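Local coordinates for protein ORF10 (Moritella marina, PDB 6RIW) that forms the ketosynthase–chain length factor didomain of a polyunsaturated fatty acid synthase and probably takes part in condensing acyl chains on acyl carrier protein, at residues 302-307 / 342-347; 354-359 / 404-409; 288-293 / 656-661; 199-204 / 443-448. All coordinates share one frame; numbering follows the deposited sequence.

In the fold
All four contacts involve the first ketosynthase-like domain, and contact 3 alone reaches across to the second. Contacts 3 and 4 sit closest together, their centres about 9 Å apart, because strands 283-292 and 443-450 are antiparallel neighbours; one water serves both. Contact 1 lies about 15 Å from contact 3, centre to centre, and joins helices 304-318 and 336-350, while contact 2, its centre about 13 Å from that of contact 1, lies furthest from the centre of the chain. Along the chain, contact 1 closes before contact 2 opens, and the segments of contacts 3 and 4 alternate. The series runs from the surface of one thiolase-like domain through its sheet to the junction between the two domains.

Contact 1 of 4, residues 302-307 / 342-347; sequences PNTKGQ and ELRSME
Thr304 lays its CG2 methyl over the centre of one face of the Arg344 guanidinium, 4.0 Å above that group's plane. The two side chains cross at about a right angle, and Arg344 reaches the methyl with a chain extended from CG to NE. The other branch of Thr304 points at the second helix: OG1 is anti to the backbone N (chi1 -174°) and lies 2.8 Å from Ser345 OG. Ser345 in turn donates from OG to Gln307 OE1 at 2.6 Å, the donor tilted 25° from the plane of the amide carbonyl. Val341 O, one turn back, is a second acceptor within reach of the same buried hydroxyl. These residues join the start of helix 304-318 to the middle of helix 336-350, two helices of the C-terminal half of the thiolase-like ketosynthase fold. Asn303 is the N-cap of the first of them, its OD1 accepting from Lys305 N at 3.0 Å. Gln307 also packs its CB 3.7 Å from Ser345 CB, and its OE1 comes 3.5 Å from Glu342 CA. An alanine in place of Gln307 would probably leave Ser345 OG without its amide acceptor and open a gap beside Glu342. The carboxylate of Glu342 turns away from segment 302-307 and is held by the backbone N-H groups of His331 and Ala332.

Contact 2 of 4, residues 354-359 / 404-409; sequences NNKPLL and NGYFTG
Lys356 runs across the ring of Tyr406, touching it or its carbonyl with successive atoms. From CB, which lies 4.4 Å from Phe407 CE1, the chain leaves with CG anti to the carbonyl carbon (chi1 -65°), and CG meets CE2 and CZ of the tyrosine. CD passes near Tyr406 O, and CE sits over one face of the ring, offset toward its rim, 3.7 Å from the centroid in a CH-pi contact. The ammonium NZ is 4.5 Å from the same centroid, over the face, a cation-pi contact, and donates to Tyr406 O at 2.6 Å, lying in the carbonyl plane on a lone pair. At the other end of the ring, Tyr406 OH donates to Asn355 O at 2.8 Å, from 60° above that carbonyl's plane. Replacing Tyr406 by alanine would probably leave Asn355 O without this donor and the methylenes of Lys356 without the ring they cross. Phe407 fills the inner side: Pro357 CD lies in plane at its edge, 3.7 Å from CZ, and Leu359 CD1 comes 3.6 Å from CD1. Loop 404-409 closes over the link between helix 336-350 and strand 358-360 of the ketosynthase domain. The chemistry implies that a lysine at the surface is held twice, by a backbone oxygen and by an aromatic face, while the Phe407 side, mainly apolar, also buries Pro357 O with no hydrogen-bond partner in the model.

Contact 3 of 4, residues 288-293 / 656-661; sequences GALSND and SGPAIT
Ser656 brings its carbonyl oxygen against Ser291 and Asn292, tying the chain length factor to the ketosynthase where the two thiolase-like domains meet as a pseudo-dimer. Strand 659-663 pairs antiparallel with strand 189-193 of the ketosynthase here, as the corresponding strands do in homodimeric ketosynthases; residues 656-658 lead into it, and the direction 656 to 659 makes 97° with that of 290 to 292. Ser656 O accepts from Asn292 N at 3.1 Å, a fairly straight bond whose donor stands 64° out of the carbonyl plane. Ser291 CA approaches the same oxygen at 3.4 Å as a C-H...O contact. The serine's own hydroxyl is taken by Arg313 of helix 304-318. Next, Gly657 O lies 3.2 Å from Asn292 CB. Pro658 then offers an apolar surface: its CB is 4.1 Å from Leu290 CD1, the two side chains crossing at about a right angle, with Tyr201 touching both. Ala659 follows, its methyl 3.8 Å from Asn292 ND2. CG of Asn292 stands anti to the backbone N (chi1 -163°), and the amide beyond it is held at both ends, OD1 by Gly294 N and ND2 by Gly441 O, so its rotation is well fixed. A water completes the junction, accepting from Asn292 ND2 at 3.1 Å and from Ala659 N at 2.8 Å.

Contact 4 of 4, residues 199-204 / 443-448; sequences SCYSVK and SNAHLV
Cys200 and Ala445 meet CB to CB at 3.8 Å, where helix 198-211 packs on one face of strand 443-450 in the layered alpha-beta core of the thiolase fold. The axes of the two short segments pass 8.1 Å apart, with 57° between their directions. Alternate strand residues Ser443, Ala445 and Leu447 point at the helix; the apolar contact runs through Ala445 and Leu447. Leu447 CD1 lies against Val203 CG1 at 3.8 Å and Cys200 CB at 4.1 Å, and its other methyl, CD2, comes 4.2 Å from Lys204 CB. Cys200 makes its closest contacts with CB, and its SG stands anti to the carbonyl carbon (chi1 -61°). Met378 of helix 374-387 packs on Cys200, Val203 and Leu447 together. The Tyr201 ring slants beside the strand, with CE1 3.9 Å from Ala445 CB. Charged and polar ends that lead elsewhere come second: Lys204 NZ forms a salt bridge with Asp208, Asn444 ND2 reaches Asp293 OD1, and His446, on the strand's opposite side, binds Tyr315 and Ser436. The last kind of interaction is a water bridge at the Tyr201 end, close to the seam with the second domain. There a single water bonds Tyr201 OH at 2.8 Å and Ser443 OG at 2.9 Å.

Contact 1 of 4, residues 302-307 / 342-347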
loop_
_atom_site.group_PDB
_atom_site.type_symbol
_atom_site.label_atom_id
_atom_site.label_comp_id
_atom_site.label_asym_id
_atom_site.label_seq_id
_atom_site.Cartn_x
_atom_site.Cartn_y
_atom_site.Cartn_z
ATOM N N PRO A 302 -6.118 4.942 -19.104
ATOM C CA PRO A 302 -5.042 5.938 -19.194
ATOM C C PRO A 302 -5.468 7.174 -19.972
ATOM O O PRO A 302 -6.335 7.124 -20.848
ATOM C CB PRO A 302 -3.933 5.190 -19.939
ATOM C CG PRO A 302 -4.691 4.201 -20.793
ATOM C CD PRO A 302 -5.893 3.791 -19.998
ATOM N N ASN A 303 -4.830 8.292 -19.631
ATOM C CA ASN A 303 -5.101 9.601 -20.216
ATOM C C ASN A 303 -3.827 10.081 -20.889
ATOM O O ASN A 303 -2.795 10.239 -20.230
ATOM C CB ASN A 303 -5.552 10.591 -19.137
ATOM C CG ASN A 303 -6.146 11.870 -19.705
ATOM O OD1 ASN A 303 -5.750 12.338 -20.774
ATOM N ND2 ASN A 303 -7.094 12.459 -18.966
ATOM N N THR A 304 -3.889 10.310 -22.200
ATOM C CA THR A 304 -2.670 10.702 -22.895
ATOM C C THR A 304 -2.109 12.025 -22.363
ATOM O O THR A 304 -0.892 12.230 -22.397
ATOM C CB THR A 304 -2.920 10.774 -24.408
ATOM O OG1 THR A 304 -1.678 11.028 -25.090
ATOM C CG2 THR A 304 -3.935 11.866 -24.743
ATOM N N LYS A 305 -2.955 12.910 -21.823
ATOM C CA LYS A 305 -2.439 14.205 -21.361
ATOM C C LYS A 305 -1.453 14.037 -20.206
ATOM O O LYS A 305 -0.422 14.719 -20.162
ATOM C CB LYS A 305 -3.581 15.146 -20.960
ATOM C CG LYS A 305 -4.305 14.782 -19.660
ATOM C CD LYS A 305 -5.631 15.539 -19.469
ATOM C CE LYS A 305 -5.467 16.775 -18.618
ATOM N NZ LYS A 305 -5.807 16.477 -17.187
ATOM N N GLY A 306 -1.742 13.128 -19.268
ATOM C CA GLY A 306 -0.814 12.906 -18.170
ATOM C C GLY A 306 0.468 12.236 -18.611
ATOM O O GLY A 306 1.530 12.468 -18.018
ATOM N N GLN A 307 0.395 11.383 -19.641
ATOM C CA GLN A 307 1.595 10.707 -20.124
ATOM C C GLN A 307 2.534 11.670 -20.835
ATOM O O GLN A 307 3.747 11.636 -20.610
ATOM C CB GLN A 307 1.208 9.553 -21.047
ATOM C CG GLN A 307 0.282 8.535 -20.336
ATOM C CD GLN A 307 -0.100 7.369 -21.229
ATOM O OE1 GLN A 307 0.177 7.384 -22.438
ATOM N NE2 GLN A 307 -0.755 6.353 -20.645
ATOM N N GLU A 342 -0.566 4.734 -25.092
ATOM C CA GLU A 342 0.861 4.963 -24.890
ATOM C C GLU A 342 1.566 5.264 -26.211
ATOM O O GLU A 342 2.478 6.101 -26.262
ATOM C CB GLU A 342 1.519 3.760 -24.197
ATOM C CG GLU A 342 3.050 3.913 -24.041
ATOM C CD GLU A 342 3.705 2.837 -23.156
ATOM O OE1 GLU A 342 3.122 1.737 -23.008
ATOM O OE2 GLU A 342 4.803 3.103 -22.605
ATOM N N LEU A 343 1.161 4.590 -27.296
ATOM C CA LEU A 343 1.765 4.885 -28.595
ATOM C C LEU A 343 1.405 6.294 -29.056
ATOM O O LEU A 343 2.233 6.983 -29.662
ATOM C CB LEU A 343 1.333 3.848 -29.635
ATOM C CG LEU A 343 2.026 2.489 -29.525
ATOM C CD1 LEU A 343 1.292 1.406 -30.329
ATOM C CD2 LEU A 343 3.481 2.613 -29.958
ATOM N N ARG A 344 0.188 6.743 -28.759
ATOM C CA ARG A 344 -0.191 8.112 -29.099
ATOM C C ARG A 344 0.627 9.117 -28.305
ATOM O O ARG A 344 1.127 10.104 -28.867
ATOM C CB ARG A 344 -1.686 8.317 -28.856
ATOM C CG ARG A 344 -2.148 9.770 -28.966
ATOM C CD ARG A 344 -3.653 9.890 -28.886
ATOM N NE ARG A 344 -4.117 11.276 -29.028
ATOM C CZ ARG A 344 -5.308 11.719 -28.618
ATOM N NH1 ARG A 344 -6.170 10.894 -28.037
ATOM N NH2 ARG A 344 -5.641 12.994 -28.780
ATOM N N SER A 345 0.768 8.882 -26.992
ATOM C CA SER A 345 1.555 9.766 -26.138
ATOM C C SER A 345 2.979 9.894 -26.644
ATOM O O SER A 345 3.528 10.998 -26.713
ATOM C CB SER A 345 1.563 9.227 -24.704
ATOM O OG SER A 345 0.262 9.273 -24.169
ATOM N N MET A 346 3.605 8.769 -26.984
ATOM C CA MET A 346 4.985 8.826 -27.446
ATOM C C MET A 346 5.079 9.506 -28.803
ATOM O O MET A 346 6.052 10.215 -29.081
ATOM C CB MET A 346 5.567 7.427 -27.511
ATOM C CG MET A 346 5.631 6.743 -26.161
ATOM S SD MET A 346 6.846 5.421 -26.198
ATOM C CE MET A 346 5.783 4.134 -26.878
ATOM N N GLU A 347 4.080 9.296 -29.657
ATOM C CA GLU A 347 4.066 9.975 -30.950
ATOM C C GLU A 347 3.982 11.483 -30.756
ATOM O O GLU A 347 4.768 12.244 -31.335
ATOM C CB GLU A 347 2.891 9.469 -31.788
ATOM C CG GLU A 347 2.531 10.375 -32.968
ATOM C CD GLU A 347 1.254 9.941 -33.638
ATOM O OE1 GLU A 347 1.288 8.915 -34.356
ATOM O OE2 GLU A 347 0.216 10.610 -33.432
#

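Contact 2 of 4, residues 354-359 / 404-409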
loop_
_atom_site.group_PDB
_atom_site.type_symbol
_atom_site.label_atom_id
_atom_site.label_comp_id
_atom_site.label_asym_id
_atom_site.label_seq_id
_atom_site.Cartn_x
_atom_site.Cartn_y
_atom_site.Cartn_z
ATOM N N ASN A 354 11.534 14.913 -33.806
ATOM C CA ASN A 354 11.746 14.002 -34.927
ATOM C C ASN A 354 12.613 12.808 -34.544
ATOM O O ASN A 354 13.495 12.389 -35.298
ATOM C CB ASN A 354 12.335 14.737 -36.127
ATOM C CG ASN A 354 11.317 14.946 -37.202
ATOM O OD1 ASN A 354 10.740 13.980 -37.717
ATOM N ND2 ASN A 354 11.055 16.207 -37.534
ATOM N N ASN A 355 12.343 12.230 -33.377
ATOM C CA ASN A 355 13.040 11.040 -32.923
ATOM C C ASN A 355 12.086 9.849 -32.908
ATOM O O ASN A 355 10.901 9.983 -32.586
ATOM C CB ASN A 355 13.649 11.281 -31.539
ATOM C CG ASN A 355 14.528 10.136 -31.074
ATOM O OD1 ASN A 355 14.963 9.297 -31.871
ATOM N ND2 ASN A 355 14.795 10.096 -29.769
ATOM N N LYS A 356 12.599 8.682 -33.269
ATOM C CA LYS A 356 11.817 7.449 -33.287
ATOM C C LYS A 356 12.616 6.391 -32.552
ATOM O O LYS A 356 13.218 5.506 -33.174
ATOM C CB LYS A 356 11.498 7.001 -34.714
ATOM C CG LYS A 356 10.602 7.956 -35.450
ATOM C CD LYS A 356 10.173 7.364 -36.782
ATOM C CE LYS A 356 9.144 8.240 -37.444
ATOM N NZ LYS A 356 8.257 7.429 -38.306
ATOM N N PRO A 357 12.654 6.454 -31.222
ATOM C CA PRO A 357 13.413 5.455 -30.470
ATOM C C PRO A 357 12.831 4.064 -30.668
ATOM O O PRO A 357 11.647 3.887 -30.972
ATOM C CB PRO A 357 13.283 5.920 -29.006
ATOM C CG PRO A 357 12.067 6.767 -28.975
ATOM C CD PRO A 357 11.990 7.434 -30.344
ATOM N N LEU A 358 13.694 3.068 -30.491
ATOM C CA LEU A 358 13.237 1.688 -30.416
ATOM C C LEU A 358 12.348 1.519 -29.190
ATOM O O LEU A 358 12.479 2.253 -28.210
ATOM C CB LEU A 358 14.428 0.732 -30.344
ATOM C CG LEU A 358 15.323 0.767 -31.588
ATOM C CD1 LEU A 358 16.378 -0.320 -31.546
ATOM C CD2 LEU A 358 14.457 0.664 -32.850
ATOM N N LEU A 359 11.430 0.549 -29.257
ATOM C CA LEU A 359 10.433 0.340 -28.212
ATOM C C LEU A 359 10.354 -1.136 -27.851
ATOM O O LEU A 359 10.559 -2.008 -28.699
ATOM C CB LEU A 359 9.047 0.813 -28.648
ATOM C CG LEU A 359 8.858 2.173 -29.309
ATOM C CD1 LEU A 359 7.437 2.243 -29.874
ATOM C CD2 LEU A 359 9.099 3.300 -28.313
ATOM N N ASN A 404 -0.987 8.228 -35.888
ATOM C CA ASN A 404 -0.663 8.843 -37.173
ATOM C C ASN A 404 0.491 8.145 -37.888
ATOM O O ASN A 404 1.209 8.772 -38.672
ATOM C CB ASN A 404 -0.355 10.329 -36.987
ATOM C CG ASN A 404 -1.541 11.101 -36.433
ATOM O OD1 ASN A 404 -2.558 11.279 -37.112
ATOM N ND2 ASN A 404 -1.431 11.541 -35.189
ATOM N N GLY A 405 0.685 6.850 -37.631
ATOM C CA GLY A 405 1.723 6.092 -38.303
ATOM C C GLY A 405 3.138 6.489 -37.964
ATOM O O GLY A 405 4.068 6.109 -38.686
ATOM N N TYR A 406 3.336 7.242 -36.877
ATOM C CA TYR A 406 4.672 7.714 -36.534
ATOM C C TYR A 406 5.548 6.570 -36.038
ATOM O O TYR A 406 6.675 6.396 -36.510
ATOM C CB TYR A 406 4.582 8.828 -35.487
ATOM C CG TYR A 406 5.895 9.533 -35.216
ATOM C CD1 TYR A 406 6.387 10.502 -36.096
ATOM C CD2 TYR A 406 6.652 9.231 -34.087
ATOM C CE1 TYR A 406 7.593 11.150 -35.854
ATOM C CE2 TYR A 406 7.869 9.880 -33.836
ATOM C CZ TYR A 406 8.330 10.838 -34.725
ATOM O OH TYR A 406 9.517 11.481 -34.481
ATOM N N PHE A 407 5.049 5.790 -35.075
ATOM C CA PHE A 407 5.708 4.578 -34.597
ATOM C C PHE A 407 5.074 3.362 -35.257
ATOM O O PHE A 407 3.845 3.263 -35.331
ATOM C CB PHE A 407 5.581 4.449 -33.075
ATOM C CG PHE A 407 6.534 5.318 -32.310
ATOM C CD1 PHE A 407 7.873 4.974 -32.216
ATOM C CD2 PHE A 407 6.090 6.471 -31.686
ATOM C CE1 PHE A 407 8.765 5.763 -31.505
ATOM C CE2 PHE A 407 6.983 7.279 -30.978
ATOM C CZ PHE A 407 8.318 6.923 -30.893
ATOM N N THR A 408 5.907 2.439 -35.733
ATOM C CA THR A 408 5.416 1.192 -36.309
ATOM C C THR A 408 6.323 0.065 -35.842
ATOM O O THR A 408 7.280 0.281 -35.092
ATOM C CB THR A 408 5.387 1.237 -37.845
ATOM O OG1 THR A 408 6.730 1.329 -38.339
ATOM C CG2 THR A 408 4.576 2.420 -38.351
ATOM N N GLY A 409 6.046 -1.142 -36.347
ATOM C CA GLY A 409 6.888 -2.295 -36.076
ATOM C C GLY A 409 8.348 -2.103 -36.439
ATOM O O GLY A 409 9.202 -2.848 -35.944
#

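Contact 3 of 4, residues 288-293 / 656-661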
loop_
_atom_site.group_PDB
_atom_site.type_symbol
_atom_site.label_atom_id
_atom_site.label_comp_id
_atom_site.label_asym_id
_atom_site.label_seq_id
_atom_site.Cartn_x
_atom_site.Cartn_y
_atom_site.Cartn_z
ATOM N N GLY A 288 14.120 12.094 -14.012
ATOM C CA GLY A 288 12.820 11.487 -14.204
ATOM C C GLY A 288 11.771 12.318 -13.506
ATOM O O GLY A 288 12.068 13.352 -12.903
ATOM N N ALA A 289 10.534 11.837 -13.592
ATOM C CA ALA A 289 9.425 12.619 -13.080
ATOM C C ALA A 289 8.235 11.726 -12.796
ATOM O O ALA A 289 8.099 10.620 -13.328
ATOM C CB ALA A 289 8.999 13.718 -14.053
ATOM N N LEU A 290 7.351 12.261 -11.970
ATOM C CA LEU A 290 6.065 11.659 -11.675
ATOM C C LEU A 290 4.963 12.622 -12.098
ATOM O O LEU A 290 5.171 13.834 -12.221
ATOM C CB LEU A 290 5.949 11.346 -10.181
ATOM C CG LEU A 290 7.232 10.797 -9.567
ATOM C CD1 LEU A 290 7.176 10.894 -8.030
ATOM C CD2 LEU A 290 7.491 9.354 -10.043
ATOM N N SER A 291 3.785 12.072 -12.340
ATOM C CA SER A 291 2.622 12.902 -12.613
ATOM C C SER A 291 1.375 12.063 -12.408
ATOM O O SER A 291 1.420 10.830 -12.434
ATOM C CB SER A 291 2.660 13.473 -14.034
ATOM O OG SER A 291 2.132 12.533 -14.969
ATOM N N ASN A 292 0.261 12.753 -12.210
ATOM C CA ASN A 292 -1.047 12.125 -12.252
ATOM C C ASN A 292 -1.831 12.642 -13.447
ATOM O O ASN A 292 -1.680 13.799 -13.842
ATOM C CB ASN A 292 -1.830 12.385 -10.979
ATOM C CG ASN A 292 -2.956 11.441 -10.843
ATOM O OD1 ASN A 292 -4.084 11.744 -11.231
ATOM N ND2 ASN A 292 -2.660 10.245 -10.347
ATOM N N ASP A 293 -2.670 11.761 -14.017
ATOM C CA ASP A 293 -3.509 12.111 -15.160
ATOM C C ASP A 293 -4.537 13.181 -14.825
ATOM O O ASP A 293 -5.060 13.831 -15.737
ATOM C CB ASP A 293 -4.253 10.879 -15.679
ATOM C CG ASP A 293 -3.377 9.966 -16.535
ATOM O OD1 ASP A 293 -2.211 10.319 -16.821
ATOM O OD2 ASP A 293 -3.873 8.880 -16.928
ATOM N N SER A 656 -2.119 17.367 -10.829
ATOM C CA SER A 656 -1.106 16.692 -11.630
ATOM C C SER A 656 0.111 16.209 -10.838
ATOM O O SER A 656 1.029 15.634 -11.441
ATOM C CB SER A 656 -0.618 17.612 -12.768
ATOM O OG SER A 656 0.003 18.791 -12.256
ATOM N N GLY A 657 0.169 16.432 -9.525
ATOM C CA GLY A 657 1.271 15.902 -8.737
ATOM C C GLY A 657 1.117 14.416 -8.481
ATOM O O GLY A 657 0.116 13.784 -8.840
ATOM N N PRO A 658 2.138 13.812 -7.869
ATOM C CA PRO A 658 2.033 12.383 -7.530
ATOM C C PRO A 658 0.896 12.130 -6.544
ATOM O O PRO A 658 0.654 12.929 -5.643
ATOM C CB PRO A 658 3.404 12.061 -6.918
ATOM C CG PRO A 658 3.927 13.380 -6.420
ATOM C CD PRO A 658 3.407 14.403 -7.417
ATOM N N ALA A 659 0.181 11.014 -6.738
ATOM C CA ALA A 659 -0.943 10.617 -5.898
ATOM C C ALA A 659 -0.713 9.168 -5.495
ATOM O O ALA A 659 -0.831 8.263 -6.331
ATOM C CB ALA A 659 -2.277 10.767 -6.633
ATOM N N ILE A 660 -0.383 8.931 -4.229
ATOM C CA ILE A 660 0.025 7.597 -3.804
ATOM C C ILE A 660 -0.474 7.302 -2.399
ATOM O O ILE A 660 -0.832 8.205 -1.641
ATOM C CB ILE A 660 1.558 7.419 -3.824
ATOM C CG1 ILE A 660 2.221 8.415 -2.857
ATOM C CG2 ILE A 660 2.111 7.495 -5.250
ATOM C CD1 ILE A 660 3.731 8.188 -2.681
ATOM N N THR A 661 -0.455 6.018 -2.034
ATOM C CA THR A 661 -0.540 5.690 -0.614
ATOM C C THR A 661 0.865 5.482 -0.069
ATOM O O THR A 661 1.795 5.151 -0.809
ATOM C CB THR A 661 -1.411 4.449 -0.340
ATOM O OG1 THR A 661 -0.803 3.288 -0.908
ATOM C CG2 THR A 661 -2.804 4.643 -0.914
HETATM O O HOH W 1 0.222 9.643 -9.232
#

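Contact 4 of 4, residues 199-204 / 443-448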
loop_
_atom_site.group_PDB
_atom_site.type_symbol
_atom_site.label_atom_id
_atom_site.label_comp_id
_atom_site.label_asym_id
_atom_site.label_seq_id
_atom_site.Cartn_x
_atom_site.Cartn_y
_atom_site.Cartn_z
ATOM N N SER A 199 7.103 0.659 -8.820
ATOM C CA SER A 199 8.552 0.428 -8.863
ATOM C C SER A 199 9.309 1.695 -9.241
ATOM O O SER A 199 10.359 2.007 -8.657
ATOM C CB SER A 199 8.894 -0.695 -9.846
ATOM O OG SER A 199 8.350 -1.949 -9.439
ATOM N N CYS A 200 8.811 2.431 -10.225
ATOM C CA CYS A 200 9.518 3.641 -10.624
ATOM C C CYS A 200 9.238 4.805 -9.694
ATOM O O CYS A 200 10.090 5.688 -9.559
ATOM C CB CYS A 200 9.165 4.009 -12.055
ATOM S SG CYS A 200 9.659 2.651 -13.183
ATOM N N TYR A 201 8.063 4.837 -9.060
ATOM C CA TYR A 201 7.861 5.780 -7.958
ATOM C C TYR A 201 8.892 5.566 -6.855
ATOM O O TYR A 201 9.462 6.531 -6.328
ATOM C CB TYR A 201 6.444 5.648 -7.399
ATOM C CG TYR A 201 5.455 6.537 -8.136
ATOM C CD1 TYR A 201 5.156 6.310 -9.473
ATOM C CD2 TYR A 201 4.834 7.611 -7.494
ATOM C CE1 TYR A 201 4.258 7.119 -10.164
ATOM C CE2 TYR A 201 3.949 8.439 -8.176
ATOM C CZ TYR A 201 3.667 8.181 -9.514
ATOM O OH TYR A 201 2.788 8.974 -10.208
ATOM N N SER A 202 9.120 4.309 -6.464
ATOM C CA SER A 202 10.092 4.032 -5.408
ATOM C C SER A 202 11.497 4.478 -5.800
ATOM O O SER A 202 12.227 5.065 -4.985
ATOM C CB SER A 202 10.091 2.531 -5.067
ATOM O OG SER A 202 8.802 2.164 -4.605
ATOM N N VAL A 203 11.903 4.191 -7.036
ATOM C CA VAL A 203 13.249 4.579 -7.473
ATOM C C VAL A 203 13.387 6.100 -7.503
ATOM O O VAL A 203 14.362 6.667 -6.980
ATOM C CB VAL A 203 13.571 3.935 -8.837
ATOM C CG1 VAL A 203 14.833 4.567 -9.460
ATOM C CG2 VAL A 203 13.741 2.419 -8.643
ATOM N N LYS A 204 12.399 6.784 -8.088
ATOM C CA LYS A 204 12.451 8.237 -8.180
ATOM C C LYS A 204 12.477 8.879 -6.792
ATOM O O LYS A 204 13.282 9.775 -6.529
ATOM C CB LYS A 204 11.270 8.748 -9.006
ATOM C CG LYS A 204 11.181 10.271 -9.112
ATOM C CD LYS A 204 12.445 10.845 -9.746
ATOM C CE LYS A 204 12.440 12.390 -9.764
ATOM N NZ LYS A 204 11.708 12.999 -8.615
ATOM N N SER A 443 -1.526 7.100 -12.485
ATOM C CA SER A 443 -0.240 7.383 -11.854
ATOM C C SER A 443 0.895 7.036 -12.802
ATOM O O SER A 443 1.100 5.863 -13.128
ATOM C CB SER A 443 -0.106 6.619 -10.537
ATOM O OG SER A 443 -1.113 7.078 -9.657
ATOM N N ASN A 444 1.642 8.055 -13.217
ATOM C CA ASN A 444 2.645 7.944 -14.260
ATOM C C ASN A 444 4.037 8.204 -13.714
ATOM O O ASN A 444 4.223 9.030 -12.810
ATOM C CB ASN A 444 2.345 8.936 -15.377
ATOM C CG ASN A 444 0.936 8.794 -15.888
ATOM O OD1 ASN A 444 0.511 7.693 -16.238
ATOM N ND2 ASN A 444 0.190 9.896 -15.918
ATOM N N ALA A 445 5.018 7.494 -14.278
ATOM C CA ALA A 445 6.421 7.796 -14.035
ATOM C C ALA A 445 7.217 7.517 -15.302
ATOM O O ALA A 445 6.905 6.600 -16.061
ATOM C CB ALA A 445 7.014 6.981 -12.871
ATOM N N HIS A 446 8.262 8.310 -15.510
ATOM C CA HIS A 446 9.216 8.081 -16.588
ATOM C C HIS A 446 10.607 8.367 -16.046
ATOM O O HIS A 446 10.820 9.393 -15.392
ATOM C CB HIS A 446 8.896 8.983 -17.786
ATOM C CG HIS A 446 9.731 8.698 -19.000
ATOM N ND1 HIS A 446 9.474 7.638 -19.851
ATOM C CD2 HIS A 446 10.805 9.349 -19.518
ATOM C CE1 HIS A 446 10.357 7.650 -20.839
ATOM N NE2 HIS A 446 11.171 8.681 -20.664
ATOM N N LEU A 447 11.537 7.441 -16.261
ATOM C CA LEU A 447 12.909 7.611 -15.817
ATOM C C LEU A 447 13.816 7.658 -17.037
ATOM O O LEU A 447 13.596 6.922 -18.003
ATOM C CB LEU A 447 13.345 6.477 -14.892
ATOM C CG LEU A 447 12.605 6.380 -13.558
ATOM C CD1 LEU A 447 13.079 5.148 -12.797
ATOM C CD2 LEU A 447 12.815 7.665 -12.747
ATOM N N VAL A 448 14.813 8.538 -16.992
ATOM C CA VAL A 448 15.795 8.688 -18.064
ATOM C C VAL A 448 17.105 8.084 -17.579
ATOM O O VAL A 448 17.660 8.517 -16.556
ATOM C CB VAL A 448 15.968 10.160 -18.469
ATOM C CG1 VAL A 448 16.901 10.261 -19.691
ATOM C CG2 VAL A 448 14.617 10.766 -18.766
HETATM O O HOH W 1 0.222 9.643 -9.232
#